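Local structure of alpha-glucosidase (Bacteroides thetaiotaomicron, 5XFM) at residues Tyr567-Arg572 with Trp578-Val583. The protein probably hydrolyses beta-L-arabinopyranosides and alpha-galactosides, as a bifunctional glycoside hydrolase of family 97 that binds calcium. The protein carries 1 engineered substitution. Residues are numbered along the deposited sequence; the frame is centred on the assembly and turned at random.
Sequences YVVLAR and WYLAAV
V568, L570 and R572 each exchange two backbone hydrogen bonds with V583, A581 and Y579 respectively, zipping 567-572 and 578-583 into an antiparallel beta hairpin. The straightest is A581 N to L570 O, 2.9 Å long with an N-H...O angle of 174°. At the intervening non-hydrogen-bonded pairs the backbones draw in, A571 CA lying 4.1 Å from L580 CA, and CA-H...O contacts supplement the ladder, as from A582 CA to V568 O.

Packing is close on both faces at the end of the hairpin away from its turn. CG2 of V569 sits 3.6 Å from A582 CB, while CG1, anti to the backbone N (chi1 -169°), leans obliquely against L580 CD2. On the other face V568 and V583 run alongside each other with their branches heading in the same direction, CG1 of the first 3.6 Å from CG2 of the second. Further along that face the fit across the strands is looser: L570 and A581 are joined through their backbones, their side chains turning instead to helix 512-521.

Toward the hairpin turn, the partly exposed W578 swings its six-membered ring back across the neighbouring strand. CE3 comes within 3.7 Å of A571 CB, and CZ3 brings the ring edge to A571 O. An alanine in place of W578 would probably leave the A571 methyl and carbonyl oxygen without this aromatic neighbour. Y579, on the opposite face, sets its ring edge in plane with R572 O.

In the C-terminal sheet the hairpin is flanked by strand 556-563 beside 567-574 and strand 636-641 beside 577-584. Strand 590-595 covers Y567 and V569, whereas helix 512-521 packs under L570, A581 and V583 and accepts R572 NH1 at the carbonyls of V520 and L521.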
loop_
_atom_site.group_PDB
_atom_site.type_symbol
_atom_site.label_atom_id
_atom_site.label_comp_id
_atom_site.label_asym_id
_atom_site.label_seq_id
_atom_site.Cartn_x
_atom_site.Cartn_y
_atom_site.Cartn_z
ATOM N N TYR A 567 9.661 16.663 -2.078
ATOM C CA TYR A 567 8.798 17.019 -3.203
ATOM C C TYR A 567 8.563 15.815 -4.092
ATOM O O TYR A 567 9.327 14.857 -4.055
ATOM C CB TYR A 567 9.395 18.183 -4.006
ATOM C CG TYR A 567 10.596 17.843 -4.862
ATOM C CD1 TYR A 567 11.856 17.686 -4.297
ATOM C CD2 TYR A 567 10.477 17.721 -6.241
ATOM C CE1 TYR A 567 12.961 17.390 -5.080
ATOM C CE2 TYR A 567 11.571 17.434 -7.033
ATOM C CZ TYR A 567 12.812 17.264 -6.446
ATOM O OH TYR A 567 13.904 16.972 -7.228
ATOM N N VAL A 568 7.486 15.842 -4.868
ATOM C CA VAL A 568 7.221 14.709 -5.751
ATOM C C VAL A 568 6.529 15.140 -7.039
ATOM O O VAL A 568 5.615 15.968 -7.032
ATOM C CB VAL A 568 6.379 13.608 -5.037
ATOM C CG1 VAL A 568 5.028 14.129 -4.611
ATOM C CG2 VAL A 568 6.224 12.385 -5.934
ATOM N N VAL A 569 7.015 14.580 -8.143
ATOM C CA VAL A 569 6.515 14.852 -9.486
ATOM C C VAL A 569 6.330 13.558 -10.267
ATOM O O VAL A 569 7.321 12.891 -10.606
ATOM C CB VAL A 569 7.482 15.756 -10.294
ATOM C CG1 VAL A 569 6.824 16.232 -11.576
ATOM C CG2 VAL A 569 7.964 16.933 -9.458
ATOM N N LEU A 570 5.078 13.191 -10.538
ATOM C CA LEU A 570 4.820 11.982 -11.320
ATOM C C LEU A 570 3.696 12.160 -12.339
ATOM O O LEU A 570 2.788 12.975 -12.153
ATOM C CB LEU A 570 4.529 10.780 -10.412
ATOM C CG LEU A 570 3.371 10.701 -9.426
ATOM C CD1 LEU A 570 2.061 10.255 -10.084
ATOM C CD2 LEU A 570 3.767 9.738 -8.329
ATOM N N ALA A 571 3.783 11.393 -13.424
ATOM C CA ALA A 571 2.758 11.387 -14.454
ATOM C C ALA A 571 2.074 10.031 -14.548
ATOM O O ALA A 571 2.730 8.986 -14.532
ATOM C CB ALA A 571 3.353 11.771 -15.798
ATOM N N ARG A 572 0.748 10.068 -14.642
ATOM C CA ARG A 572 -0.081 8.876 -14.777
ATOM C C ARG A 572 -0.982 8.994 -16.001
ATOM O O ARG A 572 -1.539 10.057 -16.272
ATOM C CB ARG A 572 -0.929 8.654 -13.518
ATOM C CG ARG A 572 -0.160 8.109 -12.332
ATOM C CD ARG A 572 -1.054 7.905 -11.110
ATOM N NE ARG A 572 -0.587 6.776 -10.309
ATOM C CZ ARG A 572 -0.062 6.871 -9.093
ATOM N NH1 ARG A 572 0.087 8.053 -8.518
ATOM N NH2 ARG A 572 0.335 5.779 -8.458
ATOM N N TRP A 578 -2.831 12.065 -20.444
ATOM C CA TRP A 578 -1.766 12.138 -19.446
ATOM C C TRP A 578 -2.033 13.205 -18.393
ATOM O O TRP A 578 -2.451 14.332 -18.706
ATOM C CB TRP A 578 -0.406 12.400 -20.105
ATOM C CG TRP A 578 0.290 11.156 -20.593
ATOM C CD1 TRP A 578 0.338 10.688 -21.874
ATOM C CD2 TRP A 578 1.036 10.221 -19.798
ATOM N NE1 TRP A 578 1.066 9.521 -21.926
ATOM C CE2 TRP A 578 1.504 9.213 -20.665
ATOM C CE3 TRP A 578 1.350 10.138 -18.437
ATOM C CZ2 TRP A 578 2.271 8.140 -20.217
ATOM C CZ3 TRP A 578 2.107 9.072 -17.995
ATOM C CH2 TRP A 578 2.562 8.088 -18.882
ATOM N N TYR A 579 -1.802 12.811 -17.141
ATOM C CA TYR A 579 -1.929 13.678 -15.977
ATOM C C TYR A 579 -0.589 13.794 -15.248
ATOM O O TYR A 579 -0.103 12.817 -14.684
ATOM C CB TYR A 579 -2.980 13.132 -15.004
ATOM C CG TYR A 579 -4.389 12.977 -15.546
ATOM C CD1 TYR A 579 -4.716 11.944 -16.417
ATOM C CD2 TYR A 579 -5.407 13.835 -15.140
ATOM C CE1 TYR A 579 -6.010 11.791 -16.897
ATOM C CE2 TYR A 579 -6.700 13.691 -15.612
ATOM C CZ TYR A 579 -6.995 12.669 -16.489
ATOM O OH TYR A 579 -8.278 12.525 -16.957
ATOM N N LEU A 580 0.008 14.979 -15.241
ATOM C CA LEU A 580 1.199 15.202 -14.432
ATOM C C LEU A 580 0.828 15.957 -13.158
ATOM O O LEU A 580 0.115 16.957 -13.194
ATOM C CB LEU A 580 2.273 15.963 -15.211
ATOM C CG LEU A 580 3.576 16.130 -14.424
ATOM C CD1 LEU A 580 4.767 15.767 -15.276
ATOM C CD2 LEU A 580 3.717 17.546 -13.897
ATOM N N ALA A 581 1.305 15.458 -12.027
ATOM C CA ALA A 581 1.017 16.080 -10.749
ATOM C C ALA A 581 2.302 16.260 -9.963
ATOM O O ALA A 581 3.165 15.371 -9.944
ATOM C CB ALA A 581 0.017 15.252 -9.963
ATOM N N ALA A 582 2.439 17.427 -9.342
ATOM C CA ALA A 582 3.613 17.698 -8.522
ATOM C C ALA A 582 3.240 18.479 -7.280
ATOM O O ALA A 582 2.369 19.346 -7.332
ATOM C CB ALA A 582 4.666 18.450 -9.327
ATOM N N VAL A 583 3.873 18.158 -6.153
ATOM C CA VAL A 583 3.727 18.987 -4.955
ATOM C C VAL A 583 5.057 19.212 -4.243
ATOM O O VAL A 583 6.017 18.425 -4.393
ATOM C CB VAL A 583 2.734 18.388 -3.924
ATOM C CG1 VAL A 583 1.328 18.261 -4.508
ATOM C CG2 VAL A 583 3.248 17.056 -3.392
#